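Local structure of possible HxlR family transcriptional factor (Thermoplasma volcanium, 3DF8) at residues Leu31-Leu36 with Lys65-Ser70. The protein probably binds DNA and regulates transcription, as a two-subunit member of the HxlR family of winged helix-turn-helix proteins. Residues are numbered along the deposited sequence; the frame is centred on the assembly and turned at random. Where two conformers were deposited one is given.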
loop_
_atom_site.group_PDB
_atom_site.type_symbol
_atom_site.label_atom_id
_atom_site.label_comp_id
_atom_site.label_asym_id
_atom_site.label_seq_id
_atom_site.Cartn_x
_atom_site.Cartn_y
_atom_site.Cartn_z
ATOM N N LEU A 31 5.111 -5.541 3.833
ATOM C CA LEU A 31 5.908 -5.988 4.990
ATOM C C LEU A 31 7.212 -6.658 4.537
ATOM O O LEU A 31 8.240 -6.475 5.207
ATOM C CB LEU A 31 5.113 -6.924 5.857
ATOM C CG LEU A 31 3.963 -6.269 6.644
ATOM C CD1 LEU A 31 3.146 -7.389 7.333
ATOM C CD2 LEU A 31 4.474 -5.172 7.578
ATOM N N ILE A 32 7.174 -7.447 3.457
ATOM C CA ILE A 32 8.417 -8.082 2.933
ATOM C C ILE A 32 9.413 -6.975 2.507
ATOM O O ILE A 32 10.603 -7.004 2.882
ATOM C CB ILE A 32 8.116 -9.036 1.784
ATOM C CG1 ILE A 32 7.349 -10.271 2.331
ATOM C CG2 ILE A 32 9.427 -9.443 1.094
ATOM C CD1 ILE A 32 6.583 -11.148 1.260
ATOM N N ILE A 33 8.947 -6.026 1.701
ATOM C CA ILE A 33 9.796 -4.879 1.318
ATOM C C ILE A 33 10.364 -4.163 2.532
ATOM O O ILE A 33 11.533 -3.828 2.560
ATOM C CB ILE A 33 9.042 -3.892 0.380
ATOM C CG1 ILE A 33 8.700 -4.631 -0.936
ATOM C CG2 ILE A 33 9.802 -2.540 0.200
ATOM C CD1 ILE A 33 7.710 -3.878 -1.869
ATOM N N SER A 34 9.517 -3.934 3.535
ATOM C CA SER A 34 9.968 -3.239 4.750
ATOM C C SER A 34 11.050 -4.026 5.511
ATOM O O SER A 34 12.105 -3.464 5.918
ATOM C CB SER A 34 8.757 -3.006 5.638
ATOM O OG SER A 34 7.764 -2.253 4.937
ATOM N N VAL A 35 10.830 -5.314 5.718
ATOM C CA VAL A 35 11.803 -6.063 6.532
ATOM C C VAL A 35 13.117 -6.248 5.766
ATOM O O VAL A 35 14.168 -6.322 6.373
ATOM C CB VAL A 35 11.255 -7.398 7.133
ATOM C CG1 VAL A 35 10.105 -7.123 8.104
ATOM C CG2 VAL A 35 10.854 -8.415 6.035
ATOM N N LEU A 36 13.052 -6.313 4.426
ATOM C CA LEU A 36 14.288 -6.498 3.639
ATOM C C LEU A 36 15.255 -5.325 3.800
ATOM O O LEU A 36 16.483 -5.426 3.547
ATOM C CB LEU A 36 13.961 -6.791 2.164
ATOM C CG LEU A 36 13.640 -8.241 1.825
ATOM C CD1 LEU A 36 13.113 -8.390 0.418
ATOM C CD2 LEU A 36 14.859 -9.168 2.062
ATOM N N LYS A 65 9.295 -14.267 -5.417
ATOM C CA LYS A 65 9.449 -14.478 -6.863
ATOM C C LYS A 65 8.852 -13.280 -7.622
ATOM O O LYS A 65 9.447 -12.805 -8.603
ATOM C CB LYS A 65 8.750 -15.748 -7.289
ATOM C CG LYS A 65 8.753 -15.941 -8.781
ATOM C CD LYS A 65 7.926 -17.132 -9.178
ATOM C CE LYS A 65 7.664 -17.074 -10.679
ATOM N NZ LYS A 65 8.965 -16.983 -11.398
ATOM N N ASP A 66 7.694 -12.795 -7.169
ATOM C CA ASP A 66 7.008 -11.743 -7.919
ATOM C C ASP A 66 7.858 -10.492 -7.759
ATOM O O ASP A 66 7.951 -9.678 -8.687
ATOM C CB ASP A 66 5.601 -11.466 -7.380
ATOM C CG ASP A 66 4.607 -12.556 -7.701
ATOM O OD1 ASP A 66 4.830 -13.331 -8.663
ATOM O OD2 ASP A 66 3.580 -12.577 -6.972
ATOM N N LEU A 67 8.431 -10.333 -6.564
ATOM C CA LEU A 67 9.281 -9.162 -6.312
ATOM C C LEU A 67 10.574 -9.162 -7.131
ATOM O O LEU A 67 11.037 -8.102 -7.579
ATOM C CB LEU A 67 9.584 -8.979 -4.810
ATOM C CG LEU A 67 8.425 -8.461 -3.962
ATOM C CD1 LEU A 67 8.704 -8.780 -2.440
ATOM C CD2 LEU A 67 8.057 -7.008 -4.161
ATOM N N ILE A 68 11.166 -10.340 -7.289
ATOM C CA ILE A 68 12.349 -10.513 -8.160
ATOM C C ILE A 68 11.948 -10.206 -9.618
ATOM O O ILE A 68 12.623 -9.452 -10.323
ATOM C CB ILE A 68 12.901 -11.935 -8.027
ATOM C CG1 ILE A 68 13.514 -12.141 -6.636
ATOM C CG2 ILE A 68 13.938 -12.218 -9.157
ATOM C CD1 ILE A 68 13.892 -13.622 -6.344
ATOM N N ASP A 69 10.845 -10.783 -10.065
ATOM C CA ASP A 69 10.367 -10.557 -11.438
ATOM C C ASP A 69 10.099 -9.071 -11.736
ATOM O O ASP A 69 10.331 -8.608 -12.863
ATOM C CB ASP A 69 9.153 -11.436 -11.720
ATOM C CG ASP A 69 9.500 -12.932 -11.799
ATOM O OD1 ASP A 69 10.704 -13.301 -11.772
ATOM O OD2 ASP A 69 8.562 -13.742 -11.900
ATOM N N SER A 70 9.638 -8.337 -10.722
ATOM C CA SER A 70 9.308 -6.918 -10.840
ATOM C C SER A 70 10.512 -5.997 -10.641
ATOM O O SER A 70 10.382 -4.777 -10.756
ATOM C CB SER A 70 8.159 -6.566 -9.888
ATOM O OG SER A 70 6.991 -7.284 -10.269
#
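L67 reaches from helix 57-69 toward helix 29-36 and sets its two methyls against neighbouring isoleucines. L67 CD1 meets the branch methyl I32 CG2 at 3.7 Å. The other methyl goes to I33, whose end methyl I33 CD1 lies 3.9 Å from L67 CD2, and I33 CG1 follows at 4.1 Å from L67 CD2. The forked end of one leucine therefore spans two consecutive side chains, crossing each at a slant. In I32 the methyl that touches, CG2, stands opposite the backbone N about the first torsion. I33 uses its other branch: its CB is not aimed at L67, but the extended CG1-CD1 arm (chi2 169°) brings the end methyl back to the leucine. The backbones stay well apart, with the CA atoms of I33 and L67 separated by 8.8 Å.

All three residues are buried. L23 of helix 21-25 and V73 of strand 73-77 also pack on L67, I52 and I55 on I32, and L24, R93 and L96 on I33. The contact thus packs helix 57-69, probably the recognition helix as in other winged helix-turn-helix proteins, against helix 29-36, just before the chain enters the hairpin of strands 73-77 and 81-85, the likely wing. Just beyond it, helix 57-69 runs out, with D66 O still accepting a backbone bond from S70 N. Between the two segments the contact is purely aliphatic, so the pairing depends on van der Waals fit and burial of methyl groups, with little directional constraint.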